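Local coordinates for protein uricase (Bacillus fastidiosus, PDB 4R8X) that catalyses, as a urate oxidase, the oxidation of urate to 5-hydroxyisourate, the first step on the way from urate to allantoin, at residues 110-121 with 136-147. Residues are numbered along the deposited sequence; the frame is centred on the assembly and turned at random.
Sequences RLEAKEYAFDDI and FRKSRNEYVTAT. Unlike the reference sequence in segment 136-147: V144 (reference Ala).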
ATOM      1  N   ARG D 110      13.771 -15.859  18.601  1.00 11.63           N
ATOM      2  CA  ARG D 110      13.815 -14.440  18.271  1.00 11.05           C
ATOM      3  C   ARG D 110      12.414 -13.874  18.168  1.00 10.90           C
ATOM      4  O   ARG D 110      11.580 -14.406  17.435  1.00 12.77           O
ATOM      5  CB  ARG D 110      14.503 -14.250  16.917  1.00 12.12           C
ATOM      6  CG  ARG D 110      14.618 -12.800  16.458  1.00 13.40           C
ATOM      7  CD  ARG D 110      15.277 -12.730  15.089  1.00 15.34           C
ATOM      8  NE  ARG D 110      15.512 -11.361  14.627  1.00 15.16           N
ATOM      9  CZ  ARG D 110      16.583 -10.653  14.955  1.00 15.47           C
ATOM     10  NH1 ARG D 110      17.498 -11.189  15.752  1.00 15.62           N
ATOM     11  NH2 ARG D 110      16.748  -9.418  14.496  1.00 16.57           N
ATOM     12  N   LEU D 111      12.164 -12.799  18.899  1.00 10.28           N
ATOM     13  CA  LEU D 111      10.910 -12.064  18.781  1.00 12.02           C
ATOM     14  C   LEU D 111      11.176 -10.662  18.274  1.00 12.45           C
ATOM     15  O   LEU D 111      12.077  -9.978  18.763  1.00 13.65           O
ATOM     16  CB  LEU D 111      10.204 -11.970  20.134  1.00 14.32           C
ATOM     17  CG  LEU D 111       9.121 -12.979  20.495  1.00 15.01           C
ATOM     18  CD1 LEU D 111       7.890 -12.812  19.599  1.00 15.43           C
ATOM     19  CD2 LEU D 111       9.685 -14.406  20.473  1.00 15.84           C
ATOM     20  N   GLU D 112      10.387 -10.252  17.283  1.00 12.37           N
ATOM     21  CA  GLU D 112      10.380  -8.878  16.794  1.00 13.40           C
ATOM     22  C   GLU D 112       8.976  -8.325  16.987  1.00 13.52           C
ATOM     23  O   GLU D 112       7.995  -9.061  16.859  1.00 15.21           O
ATOM     24  CB  GLU D 112      10.727  -8.843  15.309  1.00 15.77           C
ATOM     25  CG  GLU D 112      12.118  -9.350  15.005  1.00 18.61           C
ATOM     26  CD  GLU D 112      12.403  -9.460  13.520  1.00 22.32           C
ATOM     27  OE1 GLU D 112      11.588  -8.970  12.706  1.00 25.60           O
ATOM     28  OE2 GLU D 112      13.445 -10.049  13.167  1.00 22.91           O
ATOM     29  N   ALA D 113       8.858  -7.041  17.297  1.00 11.83           N
ATOM     30  CA  ALA D 113       7.526  -6.475  17.453  1.00 12.40           C
ATOM     31  C   ALA D 113       7.447  -5.061  16.927  1.00 11.21           C
ATOM     32  O   ALA D 113       8.391  -4.279  17.035  1.00 12.22           O
ATOM     33  CB  ALA D 113       7.074  -6.553  18.912  1.00 13.82           C
ATOM     34  N   LYS D 114       6.304  -4.756  16.321  1.00 11.22           N
ATOM     35  CA  LYS D 114       5.949  -3.398  15.920  1.00 12.04           C
ATOM     36  C   LYS D 114       4.709  -3.001  16.694  1.00 10.98           C
ATOM     37  O   LYS D 114       3.690  -3.678  16.608  1.00 11.46           O
ATOM     38  CB  LYS D 114       5.653  -3.350  14.426  1.00 13.55           C
ATOM     39  CG  LYS D 114       6.857  -3.654  13.551  1.00 15.31           C
ATOM     40  CD  LYS D 114       6.488  -3.627  12.068  1.00 19.43           C
ATOM     41  CE  LYS D 114       7.689  -3.966  11.190  1.00 23.90           C
ATOM     42  NZ  LYS D 114       7.326  -4.105   9.751  1.00 26.99           N
ATOM     43  N   GLU D 115       4.794  -1.925  17.465  1.00 10.66           N
ATOM     44  CA  GLU D 115       3.657  -1.470  18.253  1.00  9.62           C
ATOM     45  C   GLU D 115       2.471  -1.234  17.341  1.00  9.93           C
ATOM     46  O   GLU D 115       2.640  -0.779  16.208  1.00 11.38           O
ATOM     47  CB  GLU D 115       3.995  -0.172  18.987  1.00 10.55           C
ATOM     48  CG  GLU D 115       2.879   0.356  19.860  1.00 11.01           C
ATOM     49  CD  GLU D 115       3.160   1.747  20.378  1.00 12.49           C
ATOM     50  OE1 GLU D 115       3.799   2.547  19.653  1.00 12.44           O
ATOM     51  OE2 GLU D 115       2.750   2.042  21.512  1.00 14.15           O
ATOM     52  N   TYR D 116       1.295  -1.597  17.843  1.00  9.81           N
ATOM     53  CA  TYR D 116       0.019  -1.295  17.205  1.00 10.34           C
ATOM     54  C   TYR D 116      -0.481  -0.110  18.024  1.00 11.46           C
ATOM     55  O   TYR D 116      -1.098  -0.279  19.079  1.00 11.96           O
ATOM     56  CB  TYR D 116      -0.876  -2.517  17.351  1.00 11.19           C
ATOM     57  CG  TYR D 116      -2.176  -2.562  16.555  1.00 10.76           C
ATOM     58  CD1 TYR D 116      -2.238  -3.209  15.325  1.00 12.98           C
ATOM     59  CD2 TYR D 116      -3.362  -2.051  17.081  1.00 13.06           C
ATOM     60  CE1 TYR D 116      -3.440  -3.306  14.619  1.00 13.40           C
ATOM     61  CE2 TYR D 116      -4.551  -2.140  16.391  1.00 13.84           C
ATOM     62  CZ  TYR D 116      -4.588  -2.770  15.164  1.00 13.02           C
ATOM     63  OH  TYR D 116      -5.799  -2.859  14.489  1.00 16.56           O
ATOM     64  N   ALA D 117      -0.166   1.089  17.542  1.00 11.11           N
ATOM     65  CA  ALA D 117      -0.205   2.302  18.347  1.00 11.41           C
ATOM     66  C   ALA D 117      -1.580   2.929  18.429  1.00 11.03           C
ATOM     67  O   ALA D 117      -2.333   2.967  17.431  1.00 10.22           O
ATOM     68  CB  ALA D 117       0.746   3.326  17.776  1.00 12.96           C
ATOM     69  N   PHE D 118      -1.879   3.473  19.606  1.00 12.19           N
ATOM     70  CA  PHE D 118      -3.115   4.221  19.839  1.00 12.51           C
ATOM     71  C   PHE D 118      -2.822   5.562  20.487  1.00 13.79           C
ATOM     72  O   PHE D 118      -2.006   5.642  21.403  1.00 15.89           O
ATOM     73  CB  PHE D 118      -4.068   3.428  20.738  1.00 13.23           C
ATOM     74  CG  PHE D 118      -4.832   2.359  20.013  1.00 15.07           C
ATOM     75  CD1 PHE D 118      -4.376   1.045  19.997  1.00 16.57           C
ATOM     76  CD2 PHE D 118      -6.003   2.671  19.333  1.00 15.74           C
ATOM     77  CE1 PHE D 118      -5.092   0.058  19.323  1.00 15.86           C
ATOM     78  CE2 PHE D 118      -6.706   1.701  18.655  1.00 16.59           C
ATOM     79  CZ  PHE D 118      -6.252   0.391  18.651  1.00 16.08           C
ATOM     80  N   ASP D 119      -3.505   6.603  20.023  1.00 13.08           N
ATOM     81  CA  ASP D 119      -3.399   7.929  20.618  1.00 13.67           C
ATOM     82  C   ASP D 119      -4.505   8.166  21.626  1.00 13.74           C
ATOM     83  O   ASP D 119      -5.644   7.759  21.411  1.00 13.72           O
ATOM     84  CB  ASP D 119      -3.579   9.017  19.554  1.00 15.13           C
ATOM     85  CG  ASP D 119      -2.409   9.132  18.613  1.00 16.78           C
ATOM     86  OD1 ASP D 119      -1.245   8.925  19.036  1.00 17.91           O
ATOM     87  OD2 ASP D 119      -2.665   9.473  17.442  1.00 17.95           O
ATOM     88  N   ASP D 120      -4.173   8.869  22.701  1.00 13.65           N
ATOM     89  CA  ASP D 120      -5.178   9.481  23.560  1.00 13.62           C
ATOM     90  C   ASP D 120      -5.854  10.612  22.796  1.00 14.09           C
ATOM     91  O   ASP D 120      -5.201  11.345  22.043  1.00 14.51           O
ATOM     92  CB  ASP D 120      -4.532  10.072  24.805  1.00 13.81           C
ATOM     93  CG  ASP D 120      -3.909   9.027  25.697  1.00 15.92           C
ATOM     94  OD1 ASP D 120      -3.201   9.428  26.639  1.00 18.08           O
ATOM     95  OD2 ASP D 120      -4.128   7.815  25.468  1.00 16.58           O
ATOM     96  N   ILE D 121      -7.161  10.757  22.990  1.00 14.75           N
ATOM     97  CA  ILE D 121      -7.913  11.802  22.307  1.00 15.14           C
ATOM     98  C   ILE D 121      -8.749  12.642  23.269  1.00 14.83           C
ATOM     99  O   ILE D 121      -9.044  12.220  24.388  1.00 16.06           O
ATOM    100  CB  ILE D 121      -8.830  11.218  21.220  1.00 16.57           C
ATOM    101  CG1 ILE D 121      -9.927  10.369  21.857  1.00 17.74           C
ATOM    102  CG2 ILE D 121      -8.015  10.398  20.223  1.00 15.90           C
ATOM    103  CD1 ILE D 121     -11.102  10.126  20.936  1.00 19.06           C
ATOM    104  N   PHE D 136      -9.980   5.610  21.992  1.00 13.08           N
ATOM    105  CA  PHE D 136      -8.629   5.896  21.515  1.00 11.87           C
ATOM    106  C   PHE D 136      -8.574   5.850  19.997  1.00 11.47           C
ATOM    107  O   PHE D 136      -9.299   5.085  19.366  1.00 12.55           O
ATOM    108  CB  PHE D 136      -7.621   4.905  22.121  1.00 12.01           C
ATOM    109  CG  PHE D 136      -7.645   4.880  23.620  1.00 12.82           C
ATOM    110  CD1 PHE D 136      -6.860   5.759  24.358  1.00 13.65           C
ATOM    111  CD2 PHE D 136      -8.473   3.993  24.299  1.00 13.10           C
ATOM    112  CE1 PHE D 136      -6.889   5.749  25.746  1.00 13.58           C
ATOM    113  CE2 PHE D 136      -8.508   3.979  25.694  1.00 14.51           C
ATOM    114  CZ  PHE D 136      -7.708   4.854  26.416  1.00 13.91           C
ATOM    115  N   ARG D 137      -7.726   6.688  19.416  1.00 10.85           N
ATOM    116  CA  ARG D 137      -7.513   6.669  17.978  1.00 10.91           C
ATOM    117  C   ARG D 137      -6.416   5.691  17.596  1.00 11.67           C
ATOM    118  O   ARG D 137      -5.324   5.736  18.163  1.00 13.91           O
ATOM    119  CB  ARG D 137      -7.103   8.054  17.495  1.00 12.64           C
ATOM    120  CG  ARG D 137      -6.573   8.029  16.080  1.00 15.43           C
ATOM    121  CD  ARG D 137      -6.296   9.427  15.506  1.00 17.65           C
ATOM    122  NE  ARG D 137      -5.209  10.133  16.176  1.00 20.28           N
ATOM    123  CZ  ARG D 137      -4.819  11.356  15.831  1.00 21.28           C
ATOM    124  NH1 ARG D 137      -5.444  11.995  14.852  1.00 22.11           N
ATOM    125  NH2 ARG D 137      -3.822  11.945  16.464  1.00 21.29           N
ATOM    126  N   LYS D 138      -6.684   4.806  16.644  1.00 11.93           N
ATOM    127  CA  LYS D 138      -5.616   3.987  16.087  1.00 12.66           C
ATOM    128  C   LYS D 138      -4.672   4.877  15.314  1.00 13.11           C
ATOM    129  O   LYS D 138      -5.070   5.477  14.324  1.00 14.61           O
ATOM    130  CB  LYS D 138      -6.174   2.947  15.132  1.00 13.50           C
ATOM    131  CG  LYS D 138      -5.097   2.193  14.400  1.00 16.96           C
ATOM    132  CD  LYS D 138      -4.462   1.216  15.338  1.00 16.47           C
ATOM    133  CE  LYS D 138      -3.217   0.579  14.701  1.00 15.97           C
ATOM    134  NZ  LYS D 138      -1.965   1.362  14.812  1.00 17.41           N
ATOM    135  N   SER D 139      -3.414   4.956  15.729  1.00 11.06           N
ATOM    136  CA  SER D 139      -2.483   5.839  15.049  1.00 12.19           C
ATOM    137  C   SER D 139      -1.696   5.169  13.944  1.00 11.40           C
ATOM    138  O   SER D 139      -1.134   4.083  14.126  1.00 10.79           O
ATOM    139  CB  SER D 139      -1.505   6.450  16.030  1.00 13.64           C
ATOM    140  OG  SER D 139      -0.592   7.265  15.307  1.00 16.45           O
ATOM    141  N   ARG D 140      -1.654   5.835  12.793  1.00 10.83           N
ATOM    142  CA  ARG D 140      -0.853   5.368  11.670  1.00 10.75           C
ATOM    143  C   ARG D 140       0.441   6.167  11.559  1.00 10.81           C
ATOM    144  O   ARG D 140       1.110   6.129  10.531  1.00 11.23           O
ATOM    145  CB  ARG D 140      -1.633   5.448  10.356  1.00 14.03           C
ATOM    146  CG  ARG D 140      -2.600   4.294  10.155  1.00 16.34           C
ATOM    147  CD  ARG D 140      -3.899   4.556  10.857  1.00 17.31           C
ATOM    148  NE  ARG D 140      -4.753   5.404  10.046  1.00 17.45           N
ATOM    149  CZ  ARG D 140      -5.719   6.184  10.524  1.00 19.56           C
ATOM    150  NH1 ARG D 140      -5.953   6.257  11.819  1.00 21.13           N
ATOM    151  NH2 ARG D 140      -6.449   6.904   9.695  1.00 17.10           N
ATOM    152  N   ASN D 141       0.779   6.886  12.626  1.00 10.52           N
ATOM    153  CA  ASN D 141       2.022   7.649  12.663  1.00 11.06           C
ATOM    154  C   ASN D 141       3.176   6.817  13.230  1.00 10.77           C
ATOM    155  O   ASN D 141       3.223   5.600  13.037  1.00 11.10           O
ATOM    156  CB  ASN D 141       1.818   8.962  13.421  1.00 11.86           C
ATOM    157  CG  ASN D 141       0.845   9.876  12.717  1.00 14.44           C
ATOM    158  OD1 ASN D 141       0.767   9.863  11.497  1.00 14.69           O
ATOM    159  ND2 ASN D 141       0.109  10.677  13.479  1.00 16.49           N
ATOM    160  N   GLU D 142       4.118   7.467  13.906  1.00 11.09           N
ATOM    161  CA  GLU D 142       5.285   6.745  14.412  1.00 10.49           C
ATOM    162  C   GLU D 142       4.905   5.702  15.458  1.00 10.58           C
ATOM    163  O   GLU D 142       3.901   5.842  16.165  1.00 11.99           O
ATOM    164  CB  GLU D 142       6.325   7.710  14.961  1.00 10.97           C
ATOM    165  CG  GLU D 142       5.868   8.503  16.173  1.00 12.65           C
ATOM    166  CD  GLU D 142       5.314   9.867  15.812  1.00 14.83           C
ATOM    167  OE1 GLU D 142       5.422  10.774  16.655  1.00 17.37           O
ATOM    168  OE2 GLU D 142       4.755  10.037  14.709  1.00 14.84           O
ATOM    169  N   TYR D 143       5.706   4.649  15.554  1.00 10.43           N
ATOM    170  CA  TYR D 143       5.362   3.550  16.433  1.00 10.60           C
ATOM    171  C   TYR D 143       6.619   2.931  17.035  1.00 10.94           C
ATOM    172  O   TYR D 143       7.696   2.976  16.438  1.00 10.81           O
ATOM    173  CB  TYR D 143       4.508   2.517  15.684  1.00 13.16           C
ATOM    174  CG  TYR D 143       5.195   1.895  14.493  1.00 13.55           C
ATOM    175  CD1 TYR D 143       5.082   2.459  13.223  1.00 13.65           C
ATOM    176  CD2 TYR D 143       5.972   0.751  14.636  1.00 13.91           C
ATOM    177  CE1 TYR D 143       5.715   1.890  12.127  1.00 14.29           C
ATOM    178  CE2 TYR D 143       6.605   0.174  13.555  1.00 14.64           C
ATOM    179  CZ  TYR D 143       6.482   0.747  12.305  1.00 15.56           C
ATOM    180  OH  TYR D 143       7.126   0.175  11.236  1.00 16.65           O
ATOM    181  N   VAL D 144       6.455   2.354  18.215  1.00 10.69           N
ATOM    182  CA  VAL D 144       7.547   1.750  18.949  1.00 11.27           C
ATOM    183  C   VAL D 144       7.931   0.406  18.360  1.00 10.77           C
ATOM    184  O   VAL D 144       7.084  -0.374  17.940  1.00 12.49           O
ATOM    185  CB  VAL D 144       7.146   1.579  20.428  1.00 11.70           C
ATOM    186  CG1 VAL D 144       8.278   0.954  21.233  1.00 12.94           C
ATOM    187  CG2 VAL D 144       6.765   2.922  21.025  1.00 11.64           C
ATOM    188  N   THR D 145       9.230   0.124  18.349  1.00 10.46           N
ATOM    189  CA  THR D 145       9.722  -1.164  17.888  1.00 11.07           C
ATOM    190  C   THR D 145      10.634  -1.805  18.941  1.00 10.90           C
ATOM    191  O   THR D 145      11.199  -1.118  19.796  1.00 11.76           O
ATOM    192  CB  THR D 145      10.507  -1.029  16.559  1.00 11.85           C
ATOM    193  OG1 THR D 145      11.638  -0.168  16.757  1.00 12.48           O
ATOM    194  CG2 THR D 145       9.609  -0.445  15.460  1.00 12.35           C
ATOM    195  N   ALA D 146      10.754  -3.130  18.879  1.00 11.12           N
ATOM    196  CA  ALA D 146      11.723  -3.856  19.704  1.00 10.92           C
ATOM    197  C   ALA D 146      12.013  -5.223  19.111  1.00 11.48           C
ATOM    198  O   ALA D 146      11.175  -5.795  18.418  1.00 12.56           O
ATOM    199  CB  ALA D 146      11.223  -3.983  21.143  1.00 13.88           C
ATOM    200  N   THR D 147      13.210  -5.733  19.393  1.00 12.45           N
ATOM    201  CA  THR D 147      13.584  -7.102  19.070  1.00 11.98           C
ATOM    202  C   THR D 147      14.318  -7.672  20.258  1.00 12.29           C
ATOM    203  O   THR D 147      15.145  -6.994  20.865  1.00 13.50           O
ATOM    204  CB  THR D 147      14.533  -7.166  17.852  1.00 13.51           C
ATOM    205  OG1 THR D 147      13.840  -6.734  16.680  1.00 15.24           O
ATOM    206  CG2 THR D 147      15.028  -8.575  17.606  1.00 14.36           C
TER
HETATM  207  O   HOH W   1      14.812  -7.117  14.215  1.00 28.46           O
HETATM  208  O   HOH W   2       1.064   1.195  15.010  1.00 12.92           O
HETATM  209  O   HOH W   3      -0.807  10.058  15.771  1.00 29.82           O
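A113 and A146 form a hydrogen-bonded antiparallel pair, A113 N to A146 O at 2.9 Å, in a ladder that also pairs K114 with T145 and, further along, F118 with K138 and D119 with R137. This is a long beta hairpin of the uricase sheet, interrupted midway on both arms. Near the interruption a side chain stands in for the backbone: the extended E115 sends OE1 to V144 N (3.0 Å, 170° at the hydrogen), the nitrogen coming from above the carboxylate plane, while OE2 pairs with K36. The chain of K138, bent at chi2 (75°) and chi4, lays CE over the centre of the Y116 ring and CD over the rim of the F118 ring, and brings NZ to 4.4 Å from the Y116 centroid, a cation-pi contact. The same NZ reaches A117 O at 3.1 Å, on a lone pair; S139 N also donates to that oxygen. A methionine in place of K138 would probably leave the Y116 face without its cation and A117 O with one donor fewer. Beyond, F136 and R137 continue the sheet into a second subunit. R137 meets D119 side-on, NE and NH2 both 2.9 Å from OD2, which a water bridges to S139 OG.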